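Local coordinates for protein nigritoxine (Vibrio nigripulchritudo, PDB 5M41) that acts as a bacterial toxin against crustaceans and insects, at residues A[39-51]-A[203-217]. Residues are numbered along the deposited sequence; the frame is centred on the assembly and turned at random.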
ATOM      1  N   ASN A  39      35.061  -2.180  -9.148  1.00 34.36           N
ATOM      2  CA  ASN A  39      34.953  -2.115  -7.695  1.00 35.05           C
ATOM      3  C   ASN A  39      34.416  -3.443  -7.149  1.00 33.51           C
ATOM      4  O   ASN A  39      34.883  -3.941  -6.130  1.00 34.07           O
ATOM      5  CB  ASN A  39      33.983  -1.013  -7.276  1.00 35.76           C
ATOM      6  CG  ASN A  39      34.569   0.388  -7.387  1.00 39.62           C
ATOM      7  OD1 ASN A  39      33.846   1.368  -7.229  1.00 45.64           O
ATOM      8  ND2 ASN A  39      35.828   0.494  -7.694  1.00 38.49           N
ATOM      9  N   LEU A  40      33.390  -3.982  -7.804  1.00 32.04           N
ATOM     10  CA  LEU A  40      32.862  -5.297  -7.415  1.00 31.95           C
ATOM     11  C   LEU A  40      33.998  -6.343  -7.410  1.00 31.70           C
ATOM     12  O   LEU A  40      34.164  -7.112  -6.431  1.00 30.74           O
ATOM     13  CB  LEU A  40      31.745  -5.707  -8.383  1.00 30.93           C
ATOM     14  CG  LEU A  40      30.885  -6.948  -8.203  1.00 31.89           C
ATOM     15  CD1 LEU A  40      29.646  -6.854  -9.121  1.00 30.95           C
ATOM     16  CD2 LEU A  40      31.673  -8.200  -8.585  1.00 32.72           C
ATOM     17  N   TYR A  41      34.744  -6.420  -8.514  1.00 30.50           N
ATOM     18  CA  TYR A  41      35.836  -7.405  -8.562  1.00 31.70           C
ATOM     19  C   TYR A  41      36.906  -7.100  -7.513  1.00 32.43           C
ATOM     20  O   TYR A  41      37.432  -8.011  -6.857  1.00 31.81           O
ATOM     21  CB  TYR A  41      36.446  -7.476  -9.955  1.00 30.18           C
ATOM     22  CG  TYR A  41      35.872  -8.644 -10.765  1.00 30.95           C
ATOM     23  CD1 TYR A  41      36.189  -9.959 -10.433  1.00 30.14           C
ATOM     24  CD2 TYR A  41      34.992  -8.429 -11.831  1.00 29.29           C
ATOM     25  CE1 TYR A  41      35.664 -11.032 -11.152  1.00 30.13           C
ATOM     26  CE2 TYR A  41      34.473  -9.500 -12.557  1.00 30.72           C
ATOM     27  CZ  TYR A  41      34.817 -10.799 -12.211  1.00 30.94           C
ATOM     28  OH  TYR A  41      34.327 -11.880 -12.942  1.00 32.24           O
ATOM     29  N   GLN A  42      37.182  -5.803  -7.336  1.00 31.34           N
ATOM     30  CA  GLN A  42      38.186  -5.361  -6.398  1.00 33.92           C
ATOM     31  C   GLN A  42      37.849  -5.838  -4.990  1.00 35.27           C
ATOM     32  O   GLN A  42      38.735  -6.322  -4.283  1.00 35.34           O
ATOM     33  CB  GLN A  42      38.294  -3.845  -6.432  1.00 35.51           C
ATOM     34  CG  GLN A  42      39.335  -3.271  -5.513  1.00 40.82           C
ATOM     35  CD  GLN A  42      40.603  -2.978  -6.254  1.00 45.69           C
ATOM     36  OE1 GLN A  42      41.039  -3.760  -7.106  1.00 48.16           O
ATOM     37  NE2 GLN A  42      41.211  -1.844  -5.944  1.00 47.73           N
ATOM     38  N   PHE A  43      36.581  -5.687  -4.581  1.00 34.02           N
ATOM     39  CA  PHE A  43      36.151  -6.146  -3.254  1.00 34.32           C
ATOM     40  C   PHE A  43      36.219  -7.664  -3.097  1.00 35.69           C
ATOM     41  O   PHE A  43      36.583  -8.146  -2.025  1.00 35.16           O
ATOM     42  CB  PHE A  43      34.736  -5.666  -2.918  1.00 33.72           C
ATOM     43  CG  PHE A  43      34.653  -4.206  -2.527  1.00 35.38           C
ATOM     44  CD1 PHE A  43      35.468  -3.685  -1.514  1.00 36.60           C
ATOM     45  CD2 PHE A  43      33.707  -3.362  -3.128  1.00 36.20           C
ATOM     46  CE1 PHE A  43      35.388  -2.342  -1.131  1.00 38.44           C
ATOM     47  CE2 PHE A  43      33.611  -2.021  -2.742  1.00 37.78           C
ATOM     48  CZ  PHE A  43      34.456  -1.507  -1.749  1.00 38.11           C
ATOM     49  N   ALA A  44      35.837  -8.409  -4.152  1.00 34.18           N
ATOM     50  CA  ALA A  44      36.036  -9.863  -4.184  1.00 35.05           C
ATOM     51  C   ALA A  44      37.509 -10.266  -3.957  1.00 35.78           C
ATOM     52  O   ALA A  44      37.807 -11.179  -3.165  1.00 36.02           O
ATOM     53  CB  ALA A  44      35.522 -10.460  -5.493  1.00 33.69           C
ATOM     54  N   ILE A  45      38.415  -9.603  -4.669  1.00 35.93           N
ATOM     55  CA  ILE A  45      39.852  -9.829  -4.500  1.00 36.20           C
ATOM     56  C   ILE A  45      40.267  -9.563  -3.049  1.00 37.89           C
ATOM     57  O   ILE A  45      40.928 -10.406  -2.419  1.00 39.10           O
ATOM     58  CB  ILE A  45      40.694  -8.964  -5.451  1.00 35.44           C
ATOM     59  CG1 ILE A  45      40.419  -9.355  -6.902  1.00 34.93           C
ATOM     60  CG2 ILE A  45      42.192  -9.170  -5.191  1.00 35.59           C
ATOM     61  CD1 ILE A  45      40.889  -8.297  -7.897  1.00 33.89           C
ATOM     62  N   ILE A  46      39.882  -8.395  -2.530  1.00 38.66           N
ATOM     63  CA  ILE A  46      40.137  -8.044  -1.129  1.00 40.73           C
ATOM     64  C   ILE A  46      39.673  -9.156  -0.183  1.00 41.28           C
ATOM     65  O   ILE A  46      40.418  -9.556   0.711  1.00 43.13           O
ATOM     66  CB  ILE A  46      39.483  -6.710  -0.722  1.00 40.21           C
ATOM     67  CG1 ILE A  46      40.246  -5.528  -1.349  1.00 42.22           C
ATOM     68  CG2 ILE A  46      39.522  -6.552   0.793  1.00 42.36           C
ATOM     69  CD1 ILE A  46      39.435  -4.236  -1.464  1.00 40.95           C
ATOM     70  N   GLU A  47      38.465  -9.672  -0.389  1.00 38.76           N
ATOM     71  CA  GLU A  47      37.994 -10.754   0.451  1.00 40.43           C
ATOM     72  C   GLU A  47      38.938 -11.962   0.405  1.00 41.33           C
ATOM     73  O   GLU A  47      39.251 -12.555   1.444  1.00 43.43           O
ATOM     74  CB  GLU A  47      36.552 -11.137   0.120  1.00 39.88           C
ATOM     75  CG  GLU A  47      35.984 -12.325   0.888  1.00 42.66           C
ATOM     76  CD  GLU A  47      35.949 -12.141   2.409  1.00 47.04           C
ATOM     77  OE1 GLU A  47      36.074 -11.005   2.923  1.00 47.69           O
ATOM     78  OE2 GLU A  47      35.787 -13.158   3.101  1.00 50.98           O
ATOM     79  N   VAL A  48      39.391 -12.336  -0.787  1.00 39.70           N
ATOM     80  CA  VAL A  48      40.205 -13.541  -0.932  1.00 39.79           C
ATOM     81  C   VAL A  48      41.606 -13.312  -0.344  1.00 41.65           C
ATOM     82  O   VAL A  48      42.146 -14.186   0.335  1.00 39.72           O
ATOM     83  CB  VAL A  48      40.214 -14.073  -2.389  1.00 41.15           C
ATOM     84  CG1 VAL A  48      41.184 -15.235  -2.564  1.00 39.27           C
ATOM     85  CG2 VAL A  48      38.801 -14.482  -2.796  1.00 37.82           C
ATOM     86  N   LEU A  49      42.175 -12.131  -0.573  1.00 41.18           N
ATOM     87  CA  LEU A  49      43.421 -11.776   0.094  1.00 43.74           C
ATOM     88  C   LEU A  49      43.300 -11.847   1.626  1.00 47.56           C
ATOM     89  O   LEU A  49      44.214 -12.370   2.258  1.00 48.58           O
ATOM     90  CB  LEU A  49      43.951 -10.411  -0.343  1.00 42.86           C
ATOM     91  CG  LEU A  49      44.239 -10.203  -1.829  1.00 42.96           C
ATOM     92  CD1 LEU A  49      44.690  -8.771  -2.051  1.00 45.23           C
ATOM     93  CD2 LEU A  49      45.295 -11.179  -2.348  1.00 45.69           C
ATOM     94  N   SER A  50      42.197 -11.360   2.219  1.00 47.01           N
ATOM     95  CA  SER A  50      41.999 -11.468   3.677  1.00 49.99           C
ATOM     96  C   SER A  50      42.034 -12.923   4.128  1.00 53.17           C
ATOM     97  O   SER A  50      42.622 -13.256   5.159  1.00 50.91           O
ATOM     98  CB  SER A  50      40.674 -10.854   4.141  1.00 50.65           C
ATOM     99  OG  SER A  50      40.598  -9.500   3.737  1.00 57.41           O
ATOM    100  N   GLN A  51      41.401 -13.790   3.350  1.00 53.21           N
ATOM    101  CA  GLN A  51      41.386 -15.199   3.682  1.00 57.37           C
ATOM    102  C   GLN A  51      42.789 -15.815   3.571  1.00 59.11           C
ATOM    103  O   GLN A  51      43.213 -16.583   4.447  1.00 59.81           O
ATOM    104  CB  GLN A  51      40.339 -15.951   2.863  1.00 58.92           C
ATOM    105  CG  GLN A  51      40.178 -17.402   3.297  1.00 65.21           C
ATOM    106  CD  GLN A  51      39.117 -18.156   2.510  1.00 69.52           C
ATOM    107  OE1 GLN A  51      38.972 -19.375   2.657  1.00 73.94           O
ATOM    108  NE2 GLN A  51      38.380 -17.444   1.668  1.00 63.00           N
ATOM    109  N   LEU A 203      29.388 -15.539 -11.879  1.00 32.85           N
ATOM    110  CA  LEU A 203      29.367 -14.593 -10.762  1.00 32.36           C
ATOM    111  C   LEU A 203      28.805 -15.210  -9.467  1.00 33.19           C
ATOM    112  O   LEU A 203      28.812 -14.580  -8.424  1.00 33.32           O
ATOM    113  CB  LEU A 203      28.577 -13.325 -11.151  1.00 32.32           C
ATOM    114  CG  LEU A 203      29.192 -12.360 -12.182  1.00 31.59           C
ATOM    115  CD1 LEU A 203      28.218 -11.257 -12.546  1.00 32.66           C
ATOM    116  CD2 LEU A 203      30.474 -11.740 -11.651  1.00 32.75           C
ATOM    117  N   LEU A 204      28.281 -16.428  -9.548  1.00 34.66           N
ATOM    118  CA  LEU A 204      27.612 -17.074  -8.402  1.00 34.50           C
ATOM    119  C   LEU A 204      28.356 -16.891  -7.079  1.00 34.89           C
ATOM    120  O   LEU A 204      27.790 -16.418  -6.086  1.00 33.95           O
ATOM    121  CB  LEU A 204      27.412 -18.578  -8.695  1.00 35.70           C
ATOM    122  CG  LEU A 204      26.872 -19.463  -7.557  1.00 36.49           C
ATOM    123  CD1 LEU A 204      25.467 -19.001  -7.179  1.00 35.74           C
ATOM    124  CD2 LEU A 204      26.878 -20.962  -7.928  1.00 35.87           C
ATOM    125  N   ASP A 205      29.629 -17.268  -7.053  1.00 36.19           N
ATOM    126  CA  ASP A 205      30.402 -17.184  -5.817  1.00 36.18           C
ATOM    127  C   ASP A 205      31.231 -15.906  -5.712  1.00 35.60           C
ATOM    128  O   ASP A 205      31.676 -15.573  -4.638  1.00 35.42           O
ATOM    129  CB  ASP A 205      31.274 -18.419  -5.636  1.00 38.66           C
ATOM    130  CG  ASP A 205      30.499 -19.585  -5.012  1.00 42.07           C
ATOM    131  OD1 ASP A 205      30.477 -19.662  -3.773  1.00 44.32           O
ATOM    132  OD2 ASP A 205      29.930 -20.427  -5.754  1.00 41.96           O
ATOM    133  N   VAL A 206      31.423 -15.195  -6.828  1.00 34.59           N
ATOM    134  CA  VAL A 206      32.133 -13.902  -6.818  1.00 32.98           C
ATOM    135  C   VAL A 206      31.343 -12.854  -6.036  1.00 34.25           C
ATOM    136  O   VAL A 206      31.902 -12.084  -5.253  1.00 34.37           O
ATOM    137  CB  VAL A 206      32.380 -13.355  -8.259  1.00 32.89           C
ATOM    138  CG1 VAL A 206      33.041 -11.978  -8.207  1.00 32.68           C
ATOM    139  CG2 VAL A 206      33.250 -14.312  -9.076  1.00 32.01           C
ATOM    140  N   LEU A 207      30.036 -12.820  -6.253  1.00 33.35           N
ATOM    141  CA  LEU A 207      29.197 -11.771  -5.660  1.00 32.36           C
ATOM    142  C   LEU A 207      29.210 -11.749  -4.127  1.00 33.38           C
ATOM    143  O   LEU A 207      29.462 -10.694  -3.537  1.00 33.54           O
ATOM    144  CB  LEU A 207      27.768 -11.867  -6.210  1.00 31.19           C
ATOM    145  CG  LEU A 207      27.655 -11.489  -7.691  1.00 31.48           C
ATOM    146  CD1 LEU A 207      26.301 -11.921  -8.298  1.00 30.19           C
ATOM    147  CD2 LEU A 207      27.894  -9.984  -7.806  1.00 29.51           C
ATOM    148  N   PRO A 208      28.943 -12.910  -3.462  1.00 35.17           N
ATOM    149  CA  PRO A 208      29.034 -12.932  -1.998  1.00 35.55           C
ATOM    150  C   PRO A 208      30.431 -12.593  -1.475  1.00 34.92           C
ATOM    151  O   PRO A 208      30.554 -11.984  -0.420  1.00 36.07           O
ATOM    152  CB  PRO A 208      28.685 -14.403  -1.629  1.00 38.41           C
ATOM    153  CG  PRO A 208      28.768 -15.195  -2.897  1.00 36.76           C
ATOM    154  CD  PRO A 208      28.491 -14.207  -4.005  1.00 35.07           C
ATOM    155  N   ARG A 209      31.481 -12.978  -2.195  1.00 34.90           N
ATOM    156  CA  ARG A 209      32.830 -12.546  -1.794  1.00 34.69           C
ATOM    157  C   ARG A 209      33.012 -11.067  -1.972  1.00 33.24           C
ATOM    158  O   ARG A 209      33.660 -10.415  -1.147  1.00 32.87           O
ATOM    159  CB  ARG A 209      33.935 -13.300  -2.543  1.00 35.94           C
ATOM    160  CG  ARG A 209      33.881 -14.794  -2.262  1.00 40.38           C
ATOM    161  CD  ARG A 209      35.116 -15.535  -2.764  1.00 39.33           C
ATOM    162  NE  ARG A 209      35.119 -16.848  -2.151  1.00 38.56           N
ATOM    163  CZ  ARG A 209      34.967 -17.985  -2.802  1.00 40.28           C
ATOM    164  NH1 ARG A 209      34.822 -18.013  -4.139  1.00 39.52           N
ATOM    165  NH2 ARG A 209      34.960 -19.103  -2.108  1.00 39.23           N
ATOM    166  N   SER A 210      32.459 -10.529  -3.054  1.00 32.55           N
ATOM    167  CA  SER A 210      32.525  -9.087  -3.276  1.00 32.71           C
ATOM    168  C   SER A 210      31.796  -8.389  -2.113  1.00 33.35           C
ATOM    169  O   SER A 210      32.340  -7.495  -1.490  1.00 35.63           O
ATOM    170  CB  SER A 210      31.934  -8.723  -4.643  1.00 31.47           C
ATOM    171  OG  SER A 210      32.058  -7.318  -4.876  1.00 32.30           O
ATOM    172  N   ALA A 211      30.595  -8.858  -1.780  1.00 33.49           N
ATOM    173  CA  ALA A 211      29.802  -8.264  -0.713  1.00 34.67           C
ATOM    174  C   ALA A 211      30.585  -8.324   0.613  1.00 37.18           C
ATOM    175  O   ALA A 211      30.588  -7.359   1.403  1.00 37.96           O
ATOM    176  CB  ALA A 211      28.476  -8.997  -0.574  1.00 34.08           C
ATOM    177  N   LYS A 212      31.269  -9.444   0.847  1.00 36.56           N
ATOM    178  CA  LYS A 212      32.045  -9.578   2.072  1.00 39.13           C
ATOM    179  C   LYS A 212      33.214  -8.613   2.078  1.00 39.18           C
ATOM    180  O   LYS A 212      33.510  -8.013   3.101  1.00 40.31           O
ATOM    181  CB  LYS A 212      32.571 -10.988   2.234  1.00 42.47           C
ATOM    182  CG  LYS A 212      31.703 -11.863   3.107  1.00 49.81           C
ATOM    183  CD  LYS A 212      32.233 -13.297   3.198  1.00 54.98           C
ATOM    184  CE  LYS A 212      31.910 -14.094   1.928  1.00 57.29           C
ATOM    185  NZ  LYS A 212      32.213 -15.544   2.131  1.00 64.09           N
ATOM    186  N   GLY A 213      33.889  -8.475   0.941  1.00 36.87           N
ATOM    187  CA  GLY A 213      34.990  -7.527   0.820  1.00 36.81           C
ATOM    188  C   GLY A 213      34.497  -6.123   1.117  1.00 38.32           C
ATOM    189  O   GLY A 213      35.142  -5.369   1.835  1.00 37.86           O
ATOM    190  N   ALA A 214      33.334  -5.780   0.580  1.00 36.85           N
ATOM    191  CA  ALA A 214      32.787  -4.453   0.811  1.00 37.67           C
ATOM    192  C   ALA A 214      32.435  -4.225   2.298  1.00 39.63           C
ATOM    193  O   ALA A 214      32.602  -3.117   2.778  1.00 39.23           O
ATOM    194  CB  ALA A 214      31.590  -4.192  -0.088  1.00 34.61           C
ATOM    195  N   ALA A 215      31.963  -5.262   3.009  1.00 39.37           N
ATOM    196  CA  ALA A 215      31.613  -5.134   4.430  1.00 41.52           C
ATOM    197  C   ALA A 215      32.835  -4.936   5.306  1.00 43.85           C
ATOM    198  O   ALA A 215      32.705  -4.441   6.403  1.00 44.94           O
ATOM    199  CB  ALA A 215      30.838  -6.356   4.925  1.00 43.97           C
ATOM    200  N   ARG A 216      34.010  -5.334   4.812  1.00 45.41           N
ATOM    201  CA  ARG A 216      35.289  -5.105   5.479  1.00 49.17           C
ATOM    202  C   ARG A 216      35.771  -3.682   5.342  1.00 47.16           C
ATOM    203  O   ARG A 216      36.661  -3.304   6.049  1.00 46.34           O
ATOM    204  CB  ARG A 216      36.413  -5.965   4.869  1.00 51.27           C
ATOM    205  CG  ARG A 216      36.183  -7.445   4.844  1.00 55.23           C
ATOM    206  CD  ARG A 216      37.409  -8.117   4.240  1.00 57.71           C
ATOM    207  NE  ARG A 216      38.353  -8.364   5.308  1.00 66.79           N
ATOM    208  CZ  ARG A 216      38.291  -9.428   6.103  1.00 67.19           C
ATOM    209  NH1 ARG A 216      37.358 -10.363   5.912  1.00 70.55           N
ATOM    210  NH2 ARG A 216      39.169  -9.567   7.065  1.00 65.68           N
ATOM    211  N   GLU A 217      35.248  -2.923   4.382  1.00 43.56           N
ATOM    212  CA  GLU A 217      35.747  -1.568   4.117  1.00 45.14           C
ATOM    213  C   GLU A 217      35.530  -0.629   5.340  1.00 44.90           C
ATOM    214  O   GLU A 217      34.401  -0.319   5.663  1.00 45.69           O
ATOM    215  CB  GLU A 217      35.046  -1.020   2.866  1.00 45.25           C
ATOM    216  CG  GLU A 217      35.576   0.297   2.336  1.00 50.12           C
ATOM    217  CD  GLU A 217      36.959   0.160   1.715  1.00 55.52           C
ATOM    218  OE1 GLU A 217      37.433  -0.986   1.519  1.00 55.22           O
ATOM    219  OE2 GLU A 217      37.569   1.204   1.419  1.00 56.43           O
TER
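Phe43 lays one face of its ring over the backbone of Ala214, whose CA stands 3.8 Å from the ring centroid in a CH-pi contact, while Glu217 OE1 meets the ring edge. The pair of helices illustrates how small residues, Ala44, Ser210 and Gly213, allow close approach: the axes pass 6.7 Å apart at 79°, and the CA atoms of Ala44 and Ser210 are only 3.7 Å apart. Gly213, lacking a side chain, brings its CA within 3.3 Å of Phe43 O in a nearly straight CA-H...O contact. Ser210 OG, swung anti to its own backbone nitrogen (chi1 -177°), gives a 2.6 Å hydrogen bond to Leu40 O, a carbonyl that also accepts from Ala44 N. At one end Leu40 CD1 meets Leu207 CD2, and Val206 CG1 packs on Leu40, Tyr41 and Ala44. At the other, Glu47 OE1 and Arg216 NH1 form a 3.3 Å salt bridge whose hydrogen bond is weak, the planar groups turned 50° apart; Ser50 OG sits over a face of that guanidinium, toward its rim, without hydrogen-bonding to NE. Tyr257 of helix 253-264 bonds to Ser210 OG and touches Phe43 and Ala214, Leu67 of helix 62-67 packs against Ile46, and Arg209 reaches the carbonyl of Ser105 between strands 98-102 and 110-113.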